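Local coordinates for protein alanine glyoxylate transaminase (Thermococcus litoralis, PDB 2ZC0) that probably catalyses transfer of the amino group from alanine to glyoxylate as a homodimeric enzyme that depends on pyridoxal 5'-phosphate, at residues M194-L200 and I227-L233; L209-T215 and R238-T244; E128-Y132 and I181-P187; I146-P150 and L161-I165; P187-T191 and T329-A333. One frame throughout, in Å; residues are numbered along the deposited sequence.

Interaction 1 (M194-L200 and I227-L233)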
# COMPACT_ATOMS: atom_id res chain seq x y z
N MET A 194 -10.99 34.02 -14.56
CA MET A 194 -12.29 33.38 -14.68
C MET A 194 -12.36 32.56 -15.97
O MET A 194 -13.00 31.51 -16.02
CB MET A 194 -13.43 34.42 -14.66
CG MET A 194 -13.58 35.20 -13.34
SD MET A 194 -13.93 34.17 -11.88
CE MET A 194 -15.37 33.22 -12.45
N GLU A 195 -11.70 33.05 -17.01
CA GLU A 195 -11.68 32.36 -18.30
C GLU A 195 -11.08 30.96 -18.16
O GLU A 195 -11.62 29.98 -18.69
CB GLU A 195 -10.88 33.20 -19.31
CG GLU A 195 -10.44 32.47 -20.57
CD GLU A 195 -9.58 33.35 -21.47
OE1 GLU A 195 -8.76 34.14 -20.94
OE2 GLU A 195 -9.70 33.24 -22.72
N ARG A 196 -9.97 30.86 -17.44
CA ARG A 196 -9.29 29.58 -17.23
C ARG A 196 -10.02 28.70 -16.23
O ARG A 196 -9.98 27.47 -16.31
CB ARG A 196 -7.86 29.83 -16.76
CG ARG A 196 -6.99 30.39 -17.87
CD ARG A 196 -5.54 30.48 -17.47
NE ARG A 196 -4.72 31.00 -18.56
CZ ARG A 196 -3.42 31.23 -18.47
NH1 ARG A 196 -2.76 31.70 -19.52
NH2 ARG A 196 -2.78 30.98 -17.34
N ARG A 197 -10.70 29.34 -15.29
CA ARG A 197 -11.47 28.63 -14.28
C ARG A 197 -12.60 27.86 -14.96
O ARG A 197 -12.90 26.73 -14.57
CB ARG A 197 -12.01 29.64 -13.26
CG ARG A 197 -10.89 30.29 -12.48
CD ARG A 197 -11.29 31.60 -11.86
NE ARG A 197 -11.60 31.50 -10.45
CZ ARG A 197 -10.84 31.99 -9.48
NH1 ARG A 197 -9.71 32.63 -9.77
NH2 ARG A 197 -11.22 31.86 -8.20
N LYS A 198 -13.21 28.44 -15.98
CA LYS A 198 -14.29 27.73 -16.67
C LYS A 198 -13.72 26.64 -17.57
O LYS A 198 -14.33 25.58 -17.73
CB LYS A 198 -15.15 28.69 -17.50
CG LYS A 198 -16.05 29.62 -16.68
CD LYS A 198 -17.08 28.88 -15.79
CE LYS A 198 -18.09 27.99 -16.57
NZ LYS A 198 -17.67 26.56 -16.75
N ALA A 199 -12.55 26.91 -18.14
CA ALA A 199 -11.90 25.94 -19.01
C ALA A 199 -11.43 24.74 -18.18
O ALA A 199 -11.48 23.60 -18.65
CB ALA A 199 -10.71 26.60 -19.70
N LEU A 200 -10.97 25.00 -16.96
CA LEU A 200 -10.53 23.94 -16.06
C LEU A 200 -11.73 23.06 -15.73
O LEU A 200 -11.66 21.84 -15.82
CB LEU A 200 -9.93 24.54 -14.77
CG LEU A 200 -9.63 23.60 -13.59
CD1 LEU A 200 -8.79 22.42 -14.05
CD2 LEU A 200 -8.93 24.38 -12.48
N ILE A 227 -14.26 37.84 -8.85
CA ILE A 227 -13.83 36.49 -9.17
C ILE A 227 -14.50 35.54 -8.19
O ILE A 227 -14.58 35.81 -6.99
CB ILE A 227 -12.29 36.31 -9.06
CG1 ILE A 227 -11.86 36.37 -7.59
CG2 ILE A 227 -11.58 37.36 -9.89
CD1 ILE A 227 -10.59 35.62 -7.29
N VAL A 228 -14.99 34.42 -8.70
CA VAL A 228 -15.64 33.46 -7.84
C VAL A 228 -14.91 32.13 -7.86
O VAL A 228 -14.25 31.77 -8.84
CB VAL A 228 -17.12 33.25 -8.25
CG1 VAL A 228 -17.82 34.60 -8.36
CG2 VAL A 228 -17.21 32.51 -9.57
N PRO A 229 -14.99 31.39 -6.74
CA PRO A 229 -14.35 30.08 -6.60
C PRO A 229 -14.89 29.13 -7.65
O PRO A 229 -16.00 29.30 -8.14
CB PRO A 229 -14.75 29.65 -5.20
CG PRO A 229 -14.85 30.95 -4.47
CD PRO A 229 -15.55 31.84 -5.45
N LEU A 230 -14.09 28.12 -8.00
CA LEU A 230 -14.53 27.12 -8.97
C LEU A 230 -15.75 26.42 -8.38
O LEU A 230 -16.66 26.02 -9.10
CB LEU A 230 -13.43 26.10 -9.22
CG LEU A 230 -12.06 26.59 -9.71
CD1 LEU A 230 -11.03 25.49 -9.50
CD2 LEU A 230 -12.15 26.97 -11.20
N LYS A 231 -15.78 26.28 -7.06
CA LYS A 231 -16.90 25.60 -6.43
C LYS A 231 -18.24 26.29 -6.68
O LYS A 231 -19.28 25.63 -6.72
CB LYS A 231 -16.66 25.46 -4.92
CG LYS A 231 -17.69 24.56 -4.24
CD LYS A 231 -17.71 23.20 -4.90
CE LYS A 231 -18.66 22.23 -4.21
NZ LYS A 231 -18.77 20.98 -5.03
N ALA A 232 -18.21 27.61 -6.85
CA ALA A 232 -19.44 28.37 -7.10
C ALA A 232 -19.93 28.12 -8.53
O ALA A 232 -21.06 28.44 -8.88
CB ALA A 232 -19.20 29.85 -6.88
N LEU A 233 -19.05 27.53 -9.33
CA LEU A 233 -19.35 27.20 -10.73
C LEU A 233 -19.45 25.68 -10.89
O LEU A 233 -19.59 25.18 -12.01
CB LEU A 233 -18.23 27.73 -11.63
CG LEU A 233 -18.19 29.18 -12.13
CD1 LEU A 233 -19.01 30.12 -11.23
CD2 LEU A 233 -16.74 29.62 -12.21
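Two leucines of the loop 227-233 slot into neighbouring hollows on the flank of helix 194-207. Leu230 fills the hollow between Arg197 and Leu200, with CD2 3.4 Å from Arg197 CB and CD1 3.8 Å from Leu200 CD2. Leu233, in a short 3-10 turn, fits between residues one helical turn apart: its CD2 lies 3.9 Å from Met194 CE and 3.7 Å from Lys198 CD. Met194 is the bump in the other direction. All three of its chi angles are near m, which curls the thioether over Ile227 and Val228, where Met194 SD comes 3.6 Å from Ile227 CA and Met194 CE 3.5 Å from Val228 CG2. The sulfur also accepts a weak hydrogen bond from Val228 N (3.4 Å to SD). Arg197 straddles the middle, its aliphatic part against Leu230 and its guanidinium reaching the backbone beyond, where NE and NH2 each make a weak hydrogen bond to Val228 O, both 3.1 Å long. Its NH1 is hydrogen-bonded to Met192 O, just before the helix. Beneath, Leu200 and Leu230 both rest on Ile211 of the central sheet. With no salt bridge across the interface and only weak polar links, the attachment of loop to helix depends chiefly on apolar fit; Arg197 adds aliphatic packing on Leu230 but has no charge partner on the other segment.

Interaction 2 (L209-T215 and R238-T244). With PMP (4'-deoxy-4'-aminopyridoxal-5'-phosphate), chain F.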
# COMPACT_ATOMS: atom_id res chain seq x y z
N LEU A 209 -12.66 14.06 -13.84
CA LEU A 209 -11.66 14.20 -12.80
C LEU A 209 -12.26 15.03 -11.66
O LEU A 209 -13.25 15.73 -11.84
CB LEU A 209 -10.41 14.89 -13.36
CG LEU A 209 -9.63 14.15 -14.46
CD1 LEU A 209 -8.60 15.06 -15.13
CD2 LEU A 209 -8.94 12.95 -13.85
N LEU A 210 -11.65 14.94 -10.49
CA LEU A 210 -12.10 15.70 -9.34
C LEU A 210 -11.09 16.83 -9.19
O LEU A 210 -9.94 16.68 -9.59
CB LEU A 210 -12.12 14.82 -8.09
CG LEU A 210 -13.48 14.41 -7.49
CD1 LEU A 210 -14.49 14.07 -8.57
CD2 LEU A 210 -13.25 13.23 -6.58
N ILE A 211 -11.53 17.95 -8.62
CA ILE A 211 -10.67 19.11 -8.42
C ILE A 211 -10.74 19.53 -6.97
O ILE A 211 -11.82 19.75 -6.45
CB ILE A 211 -11.17 20.34 -9.26
CG1 ILE A 211 -10.99 20.08 -10.75
CG2 ILE A 211 -10.46 21.61 -8.82
CD1 ILE A 211 -11.73 21.11 -11.63
N ILE A 212 -9.58 19.62 -6.32
CA ILE A 212 -9.51 20.07 -4.93
C ILE A 212 -9.05 21.53 -5.02
O ILE A 212 -7.91 21.80 -5.37
CB ILE A 212 -8.45 19.31 -4.12
CG1 ILE A 212 -8.82 17.82 -4.02
CG2 ILE A 212 -8.30 19.95 -2.77
CD1 ILE A 212 -7.85 17.02 -3.18
N GLU A 213 -9.96 22.45 -4.69
CA GLU A 213 -9.69 23.89 -4.74
C GLU A 213 -9.25 24.45 -3.39
O GLU A 213 -10.00 24.42 -2.42
CB GLU A 213 -10.97 24.62 -5.22
CG GLU A 213 -10.90 26.16 -5.22
CD GLU A 213 -12.10 26.83 -5.93
OE1 GLU A 213 -11.92 27.94 -6.47
OE2 GLU A 213 -13.21 26.26 -5.94
N ASP A 214 -8.03 24.98 -3.35
CA ASP A 214 -7.47 25.56 -2.14
C ASP A 214 -7.84 27.05 -2.11
O ASP A 214 -7.38 27.82 -2.94
CB ASP A 214 -5.95 25.37 -2.15
CG ASP A 214 -5.32 25.60 -0.80
OD1 ASP A 214 -4.31 24.93 -0.52
OD2 ASP A 214 -5.79 26.46 -0.04
N THR A 215 -8.66 27.42 -1.14
CA THR A 215 -9.17 28.78 -0.96
C THR A 215 -8.50 29.53 0.20
O THR A 215 -9.10 30.42 0.81
CB THR A 215 -10.69 28.74 -0.67
OG1 THR A 215 -10.93 28.02 0.55
CG2 THR A 215 -11.43 28.07 -1.80
N ARG A 238 -17.87 18.41 -9.12
CA ARG A 238 -16.55 17.81 -9.28
C ARG A 238 -15.48 18.52 -8.46
O ARG A 238 -14.31 18.15 -8.54
CB ARG A 238 -16.11 17.85 -10.74
CG ARG A 238 -16.90 16.97 -11.66
CD ARG A 238 -16.44 17.15 -13.10
NE ARG A 238 -17.07 16.14 -13.93
CZ ARG A 238 -16.84 14.84 -13.80
NH1 ARG A 238 -17.46 13.97 -14.60
NH2 ARG A 238 -15.96 14.41 -12.89
N VAL A 239 -15.84 19.55 -7.72
CA VAL A 239 -14.80 20.18 -6.93
C VAL A 239 -15.05 20.08 -5.44
O VAL A 239 -16.20 20.09 -4.95
CB VAL A 239 -14.49 21.68 -7.39
CG1 VAL A 239 -15.29 22.05 -8.63
CG2 VAL A 239 -14.69 22.65 -6.26
N ILE A 240 -13.95 19.92 -4.73
CA ILE A 240 -13.96 19.79 -3.28
C ILE A 240 -13.09 20.93 -2.82
O ILE A 240 -12.04 21.16 -3.40
CB ILE A 240 -13.29 18.46 -2.90
CG1 ILE A 240 -14.11 17.31 -3.49
CG2 ILE A 240 -13.07 18.40 -1.39
CD1 ILE A 240 -13.49 15.93 -3.32
N VAL A 241 -13.50 21.68 -1.81
CA VAL A 241 -12.62 22.74 -1.39
C VAL A 241 -11.97 22.45 -0.04
O VAL A 241 -12.53 21.72 0.79
CB VAL A 241 -13.32 24.15 -1.34
CG1 VAL A 241 -14.67 24.10 -2.00
CG2 VAL A 241 -13.38 24.67 0.08
N ALA A 242 -10.78 23.01 0.12
CA ALA A 242 -10.00 22.91 1.34
C ALA A 242 -9.71 24.36 1.69
O ALA A 242 -8.86 25.00 1.07
CB ALA A 242 -8.70 22.16 1.08
N GLY A 243 -10.45 24.89 2.66
CA GLY A 243 -10.26 26.27 3.03
C GLY A 243 -9.80 26.46 4.45
O GLY A 243 -9.54 25.50 5.17
N THR A 244 -9.71 27.72 4.86
CA THR A 244 -9.28 28.05 6.20
C THR A 244 -9.45 29.52 6.54
O THR A 244 -9.56 30.36 5.65
CB THR A 244 -7.80 27.65 6.40
OG1 THR A 244 -7.36 28.08 7.69
CG2 THR A 244 -6.92 28.26 5.33
N1 PMP F . -3.01 26.11 1.52
C2 PMP F . -2.09 27.01 1.12
C2A PMP F . -1.98 27.26 -0.39
C3 PMP F . -1.25 27.68 2.05
O3 PMP F . -0.31 28.59 1.60
C4 PMP F . -1.40 27.39 3.46
C4A PMP F . -0.50 28.12 4.47
N4A PMP F . 0.37 27.23 5.23
C5 PMP F . -2.48 26.35 3.86
C6 PMP F . -3.25 25.75 2.84
C5A PMP F . -2.74 25.95 5.33
O4P PMP F . -3.13 26.84 5.87
P PMP F . -3.52 26.45 7.45
O1P PMP F . -5.34 26.49 7.96
O2P PMP F . -2.64 27.79 8.50
O3P PMP F . -2.88 24.83 7.96
O HOH W 1 -6.65 25.87 2.34
O HOH W 2 -10.50 29.98 2.89
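Ile240 packs over Leu210, its CD1 4.2 Å from Leu210 CD2, on the sheet face that also carries Ile212, Asp214 and Ala242; Ile211, Glu213, Val239 and Val241 occupy the reverse face. The strands run parallel, their axes 4.4 Å apart at 22°, joined by the hydrogen bonds Ile211 N to Arg238 O (2.8 Å), Ile240 N to Ile211 O (2.7 Å), Glu213 N to Ile240 O (2.8 Å), Ala242 N to Glu213 O (3.0 Å) and Thr215 N to Ala242 O (3.3 Å). Gly243 leaves room for Thr215 OG1, 3.1 Å from its CA. The C-terminal ends reach the cofactor: Thr244 OG1 donates a hydrogen bond to PMP O1P (2.6 Å), and Asp214 OD1, also held by Tyr179, lies 2.7 Å from PMP N1, the pairing expected of fold-type I aminotransferases. Water 1 joins Asp214 OD2 (2.6 Å) to Ala242 O (2.7 Å). Within the mixed sheet the pair is flanked by strands 175-180 and 256-259, with helix 106-118 against the Ile212 face and helix 194-207 against the Ile211 face.

Interaction 3 (E128-Y132 and I181-P187). With PMP (4'-deoxy-4'-aminopyridoxal-5'-phosphate), chain F.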
# COMPACT_ATOMS: atom_id res chain seq x y z
N GLU A 128 -0.24 22.59 -10.02
CA GLU A 128 0.36 23.69 -10.78
C GLU A 128 1.86 23.51 -10.58
O GLU A 128 2.28 22.70 -9.75
CB GLU A 128 -0.11 25.03 -10.20
CG GLU A 128 -1.54 25.40 -10.58
CD GLU A 128 -2.33 26.00 -9.44
OE1 GLU A 128 -1.81 26.08 -8.31
OE2 GLU A 128 -3.50 26.40 -9.67
N ASN A 129 2.68 24.21 -11.37
CA ASN A 129 4.14 24.15 -11.21
C ASN A 129 4.66 25.58 -11.27
O ASN A 129 4.60 26.23 -12.32
CB ASN A 129 4.80 23.30 -12.32
CG ASN A 129 6.31 23.12 -12.10
OD1 ASN A 129 6.81 23.24 -10.97
ND2 ASN A 129 7.04 22.82 -13.17
N PRO A 130 5.16 26.10 -10.13
CA PRO A 130 5.25 25.42 -8.82
C PRO A 130 3.90 25.34 -8.11
O PRO A 130 2.88 25.76 -8.65
CB PRO A 130 6.22 26.31 -8.06
CG PRO A 130 5.75 27.68 -8.51
CD PRO A 130 5.66 27.48 -10.02
N SER A 131 3.91 24.81 -6.89
CA SER A 131 2.71 24.69 -6.06
C SER A 131 3.15 24.76 -4.59
O SER A 131 4.34 24.79 -4.30
CB SER A 131 1.98 23.36 -6.34
OG SER A 131 0.86 23.18 -5.48
N TYR A 132 2.19 24.81 -3.67
CA TYR A 132 2.46 24.89 -2.23
C TYR A 132 3.24 23.64 -1.79
O TYR A 132 2.70 22.54 -1.85
CB TYR A 132 1.13 24.99 -1.47
CG TYR A 132 1.27 25.10 0.03
CD1 TYR A 132 0.32 24.53 0.88
CD2 TYR A 132 2.36 25.76 0.60
CE1 TYR A 132 0.45 24.60 2.26
CE2 TYR A 132 2.50 25.84 1.99
CZ TYR A 132 1.54 25.25 2.81
OH TYR A 132 1.68 25.31 4.18
N ILE A 181 -4.74 26.14 -6.57
CA ILE A 181 -4.86 27.29 -5.68
C ILE A 181 -5.14 28.47 -6.63
O ILE A 181 -4.24 29.25 -6.95
CB ILE A 181 -3.52 27.56 -4.94
CG1 ILE A 181 -2.97 26.24 -4.38
CG2 ILE A 181 -3.73 28.60 -3.84
CD1 ILE A 181 -1.55 26.32 -3.81
N PRO A 182 -6.39 28.60 -7.10
CA PRO A 182 -6.80 29.67 -8.02
C PRO A 182 -6.48 31.11 -7.63
O PRO A 182 -5.98 31.87 -8.45
CB PRO A 182 -8.30 29.43 -8.18
CG PRO A 182 -8.44 27.93 -7.93
CD PRO A 182 -7.54 27.75 -6.75
N THR A 183 -6.74 31.48 -6.38
CA THR A 183 -6.50 32.86 -5.95
C THR A 183 -5.32 33.09 -4.99
O THR A 183 -5.22 32.44 -3.93
CB THR A 183 -7.77 33.45 -5.31
OG1 THR A 183 -8.86 33.36 -6.23
CG2 THR A 183 -7.55 34.91 -4.94
N GLY A 184 -4.46 34.03 -5.39
CA GLY A 184 -3.28 34.39 -4.61
C GLY A 184 -2.47 33.17 -4.22
O GLY A 184 -2.21 32.93 -3.04
N GLN A 185 -2.05 32.40 -5.22
CA GLN A 185 -1.30 31.17 -5.00
C GLN A 185 -0.02 31.32 -4.18
O GLN A 185 0.65 32.35 -4.20
CB GLN A 185 -0.92 30.51 -6.34
CG GLN A 185 -0.54 29.03 -6.21
CD GLN A 185 0.69 28.63 -7.01
OE1 GLN A 185 1.78 29.17 -6.81
NE2 GLN A 185 0.53 27.66 -7.91
N ASN A 186 0.28 30.26 -3.45
CA ASN A 186 1.51 30.15 -2.67
C ASN A 186 2.21 29.15 -3.59
O ASN A 186 1.65 28.09 -3.88
CB ASN A 186 1.23 29.52 -1.30
CG ASN A 186 2.48 29.35 -0.45
OD1 ASN A 186 3.60 29.33 -0.95
ND2 ASN A 186 2.29 29.19 0.86
N PRO A 187 3.43 29.44 -4.06
CA PRO A 187 4.29 30.61 -3.84
C PRO A 187 4.23 31.72 -4.90
O PRO A 187 4.67 32.84 -4.64
CB PRO A 187 5.67 29.99 -3.79
CG PRO A 187 5.57 29.00 -4.92
CD PRO A 187 4.18 28.39 -4.78
N1 PMP F . -3.01 26.11 1.52
C2 PMP F . -2.09 27.01 1.12
C2A PMP F . -1.98 27.26 -0.39
C3 PMP F . -1.25 27.68 2.05
O3 PMP F . -0.31 28.59 1.60
C4 PMP F . -1.40 27.39 3.46
C4A PMP F . -0.50 28.12 4.47
N4A PMP F . 0.37 27.23 5.23
C5 PMP F . -2.48 26.35 3.86
C6 PMP F . -3.25 25.75 2.84
C5A PMP F . -2.74 25.95 5.33
O4P PMP F . -3.13 26.84 5.87
P PMP F . -3.52 26.45 7.45
O1P PMP F . -5.34 26.49 7.96
O2P PMP F . -2.64 27.79 8.50
O3P PMP F . -2.88 24.83 7.96
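Both backbones turn through a cis-proline: the peptide bonds before Pro130 and before Pro187 are cis. Residues 128-132 run off the end of strand 124-129 to Tyr132, the N-cap position of the next helix, while 181-187 form an irregular loop that bends at Gly184 with positive phi. They come closest at Tyr132 and Asn186, whose CA atoms are 5.4 Å apart, yet no backbone hydrogen bond joins them, so side chains do the tying. Gln185 NE2 donates to Glu128 OE1 (2.9 Å) and to Pro130 O (3.1 Å), clamping the amide over the bend at Pro130. The Glu128 carboxylate, anchored by Thr180 OG1, takes weak hydrogen bonds from Ile181 N at OE1 (3.4 Å) and OE2 (3.3 Å). The proline rings touch, Pro130 CG to Pro187 CG 3.8 Å, and Ile181 CD1 lies 3.8 Å from Tyr132 CB. These links place three residues around the cofactor: Tyr132 OH accepts from PMP N4A (2.6 Å) with PMP C3 over one face of its ring, Asn186 ND2 donates to PMP O3 (2.8 Å), and Ile181 CD1 is 3.6 Å from PMP C2A. The contact spans the ends of the adjacent parallel strands 124-129 and 175-180, before helix 133-140, with strand 336-340 against Asn186 and Pro187, and Phe277 of the second subunit against Tyr132.

Interaction 4 (I146-P150 and L161-I165)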
# COMPACT_ATOMS: atom_id res chain seq x y z
N ILE A 146 3.44 13.23 -8.27
CA ILE A 146 3.05 14.56 -8.70
C ILE A 146 3.47 14.96 -10.12
O ILE A 146 4.62 14.79 -10.51
CB ILE A 146 3.57 15.60 -7.68
CG1 ILE A 146 2.78 15.42 -6.37
CG2 ILE A 146 3.41 17.03 -8.21
CD1 ILE A 146 3.33 16.19 -5.25
N GLU A 147 2.50 15.46 -10.89
CA GLU A 147 2.75 15.94 -12.26
C GLU A 147 2.31 17.40 -12.26
O GLU A 147 1.12 17.70 -12.12
CB GLU A 147 1.91 15.18 -13.29
CG GLU A 147 2.35 13.76 -13.59
CD GLU A 147 3.75 13.67 -14.17
OE1 GLU A 147 4.28 14.70 -14.66
OE2 GLU A 147 4.33 12.56 -14.15
N GLY A 148 3.27 18.31 -12.41
CA GLY A 148 2.95 19.73 -12.43
C GLY A 148 2.58 20.27 -13.80
O GLY A 148 2.92 19.67 -14.82
N VAL A 149 1.86 21.39 -13.82
CA VAL A 149 1.45 22.07 -15.05
C VAL A 149 1.86 23.54 -14.86
O VAL A 149 1.44 24.19 -13.91
CB VAL A 149 -0.09 22.03 -15.25
CG1 VAL A 149 -0.49 22.86 -16.48
CG2 VAL A 149 -0.56 20.59 -15.44
N PRO A 150 2.68 24.09 -15.78
CA PRO A 150 3.15 25.48 -15.72
C PRO A 150 2.06 26.53 -15.52
O PRO A 150 0.92 26.34 -15.94
CB PRO A 150 3.84 25.66 -17.07
CG PRO A 150 4.35 24.30 -17.38
CD PRO A 150 3.18 23.42 -16.99
N LEU A 161 -2.60 21.93 -19.40
CA LEU A 161 -3.21 20.97 -18.49
C LEU A 161 -3.75 19.77 -19.29
O LEU A 161 -3.46 18.61 -18.96
CB LEU A 161 -4.37 21.62 -17.73
CG LEU A 161 -4.82 21.08 -16.37
CD1 LEU A 161 -6.30 21.42 -16.18
CD2 LEU A 161 -4.60 19.57 -16.26
N GLU A 162 -4.52 20.06 -20.35
CA GLU A 162 -5.11 19.00 -21.18
C GLU A 162 -4.08 18.19 -21.93
O GLU A 162 -4.29 17.00 -22.21
CB GLU A 162 -6.12 19.58 -22.18
CG GLU A 162 -6.76 18.49 -23.04
CD GLU A 162 -7.97 18.95 -23.81
OE1 GLU A 162 -8.75 18.08 -24.26
OE2 GLU A 162 -8.16 20.18 -23.98
N GLU A 163 -2.97 18.83 -22.29
CA GLU A 163 -1.91 18.14 -23.00
C GLU A 163 -1.24 17.20 -22.01
O GLU A 163 -0.87 16.09 -22.36
CB GLU A 163 -0.88 19.13 -23.55
CG GLU A 163 0.21 18.44 -24.38
CD GLU A 163 -0.36 17.51 -25.45
OE1 GLU A 163 -1.19 17.98 -26.27
OE2 GLU A 163 0.01 16.31 -25.47
N LYS A 164 -1.08 17.65 -20.77
CA LYS A 164 -0.47 16.80 -19.76
C LYS A 164 -1.37 15.59 -19.57
O LYS A 164 -0.92 14.45 -19.61
CB LYS A 164 -0.31 17.55 -18.44
CG LYS A 164 0.16 16.67 -17.28
CD LYS A 164 1.49 15.97 -17.57
CE LYS A 164 2.68 16.93 -17.50
NZ LYS A 164 3.98 16.23 -17.76
N ILE A 165 -2.66 15.86 -19.38
CA ILE A 165 -3.64 14.79 -19.18
C ILE A 165 -3.58 13.78 -20.32
O ILE A 165 -3.56 12.58 -20.09
CB ILE A 165 -5.06 15.38 -19.03
CG1 ILE A 165 -5.16 16.12 -17.69
CG2 ILE A 165 -6.11 14.28 -19.13
CD1 ILE A 165 -6.44 16.91 -17.51
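Apolar contact secures the buried end of this strand-helix pair. Val149 points toward the helix, placing CG2 4.2 Å from Leu161 CD2 and 4.3 Å from Lys164 CB. Beyond the pair, Val149 and Leu161 both rest on Ile126 of strand 124-129, and Leu161 meets Leu200 of helix 194-207. Val149 also makes van der Waals contact with the helix backbone, its CG1 3.7 Å from Leu161 N. Charge pairing takes over toward the solvent. Lys164 folds its long chain back along the strand, CE passing 3.8 Å from Gly148 O, and NZ forms a salt bridge to Glu147 OE1, although at 3.5 Å its hydrogen bond is weak. In direction the two elements are nearly antiparallel, 150° apart, with axes 8.8 Å from each other, a spacing suited to a helix lying on a sheet. Helix 158-170 covers one face as the link of a beta-alpha-beta crossover from strand 145-152 to strand 175-180, passing over the intervening 124-129, as expected in the alpha/beta large domain of fold-type I PLP enzymes.

Interaction 5 (P187-T191 and T329-A333)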
# COMPACT_ATOMS: atom_id res chain seq x y z
N PRO A 187 3.43 29.44 -4.06
CA PRO A 187 4.29 30.61 -3.84
C PRO A 187 4.23 31.72 -4.90
O PRO A 187 4.67 32.84 -4.64
CB PRO A 187 5.67 29.99 -3.79
CG PRO A 187 5.57 29.00 -4.92
CD PRO A 187 4.18 28.39 -4.78
N MET A 188 3.71 31.41 -6.09
CA MET A 188 3.66 32.39 -7.16
C MET A 188 2.87 33.67 -6.91
O MET A 188 3.20 34.72 -7.46
CB MET A 188 3.17 31.73 -8.45
CG MET A 188 4.20 30.80 -9.09
SD MET A 188 5.72 31.65 -9.67
CE MET A 188 5.49 31.53 -11.42
N GLY A 189 1.83 33.58 -6.09
CA GLY A 189 1.03 34.75 -5.78
C GLY A 189 0.13 35.22 -6.91
O GLY A 189 -0.44 36.31 -6.84
N VAL A 190 0.01 34.41 -7.95
CA VAL A 190 -0.83 34.73 -9.10
C VAL A 190 -2.21 34.11 -8.92
O VAL A 190 -2.36 33.14 -8.17
CB VAL A 190 -0.20 34.18 -10.39
CG1 VAL A 190 1.19 34.76 -10.58
CG2 VAL A 190 -0.14 32.66 -10.33
N THR A 191 -3.21 34.66 -9.60
CA THR A 191 -4.56 34.13 -9.49
C THR A 191 -5.17 33.79 -10.84
O THR A 191 -5.13 34.59 -11.78
CB THR A 191 -5.53 35.10 -8.80
OG1 THR A 191 -6.05 36.01 -9.77
CG2 THR A 191 -4.84 35.87 -7.71
N THR A 329 6.59 38.54 -9.80
CA THR A 329 5.15 38.57 -9.89
C THR A 329 4.51 39.78 -9.22
O THR A 329 5.04 40.34 -8.26
CB THR A 329 4.53 37.27 -9.28
OG1 THR A 329 4.81 37.20 -7.88
CG2 THR A 329 5.10 36.04 -9.97
N LYS A 330 3.35 40.18 -9.75
CA LYS A 330 2.59 41.30 -9.23
C LYS A 330 1.24 40.73 -8.81
O LYS A 330 0.30 40.69 -9.60
CB LYS A 330 2.37 42.35 -10.31
CG LYS A 330 3.61 42.75 -11.10
CD LYS A 330 4.62 43.47 -10.23
CE LYS A 330 5.63 44.20 -11.09
NZ LYS A 330 6.34 43.29 -12.04
N PRO A 331 1.14 40.27 -7.56
CA PRO A 331 -0.10 39.69 -7.04
C PRO A 331 -1.25 40.67 -6.83
O PRO A 331 -1.03 41.81 -6.42
CB PRO A 331 0.36 39.05 -5.72
CG PRO A 331 1.43 39.99 -5.27
CD PRO A 331 2.21 40.22 -6.55
N ILE A 332 -2.46 40.22 -7.12
CA ILE A 332 -3.65 41.05 -6.92
C ILE A 332 -4.30 40.49 -5.65
O ILE A 332 -5.30 41.01 -5.14
CB ILE A 332 -4.67 40.92 -8.09
CG1 ILE A 332 -5.19 39.48 -8.19
CG2 ILE A 332 -4.00 41.34 -9.39
CD1 ILE A 332 -6.18 39.23 -9.33
N ALA A 333 -3.69 39.43 -5.13
CA ALA A 333 -4.19 38.79 -3.93
C ALA A 333 -3.10 37.94 -3.29
O ALA A 333 -2.07 37.65 -3.91
CB ALA A 333 -5.39 37.92 -4.27
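Thr329 starts the contact, its OG1 donating to Met188 O (3.0 Å) while also accepting from Met338 N, so this hydroxyl couples the loop 187-191 to Met338 in the middle of strand 336-340. Its methyl lies over the hydrophobic side of the same loop, CG2 being 4.2 Å from Val190 CG1 and 4.4 Å from Met188 SD. Lys330 points away. Pro331 follows, with its CB 3.1 Å from Gly189 O and its CA 5.2 Å from Gly189 CA. Gly189 has a positive phi and no side chain here; a CB would point at this segment and sit 3.6 Å from Pro331 CB, a snug fit. Ile332 reaches across with CD1, 3.3 Å from Thr191 OG1, while its backbone is hydrogen-bonded to Tyr222 and Glu223. Ala333 closes the walk, its CB 4.0 Å from Thr191 CG2. One direct hydrogen bond and a series of van der Waals contacts thus join the loop after strand 175-180 to the loop between the long helix 295-322 and strand 336-340, an arrangement consistent with the seam between the large and C-terminal small domains of fold-type I aminotransferases.

How the interactions relate
Interactions 2, 3 and 4 all reach the eight-stranded mixed sheet: 4 lies toward the side of strand 145-152, 3 at the ends of strands 124-129 and 175-180, and 2 on strands 210-214 and 239-244. Interaction 1 adjoins 2, centres about 12 Å apart, where Glu213 OE1 meets Leu230 N (2.7 Å). Interactions 3 and 5, centres about 8 Å apart, share Pro187. Along the chain, 3 encloses 4, while 5 encloses both 1 and 2, whose segments alternate. Interactions 2 and 3, centres about 13 Å apart, both touch PMP, so strand ends and loops converge on one cofactor; 4 and 5, centres about 20 Å apart, do not touch each other.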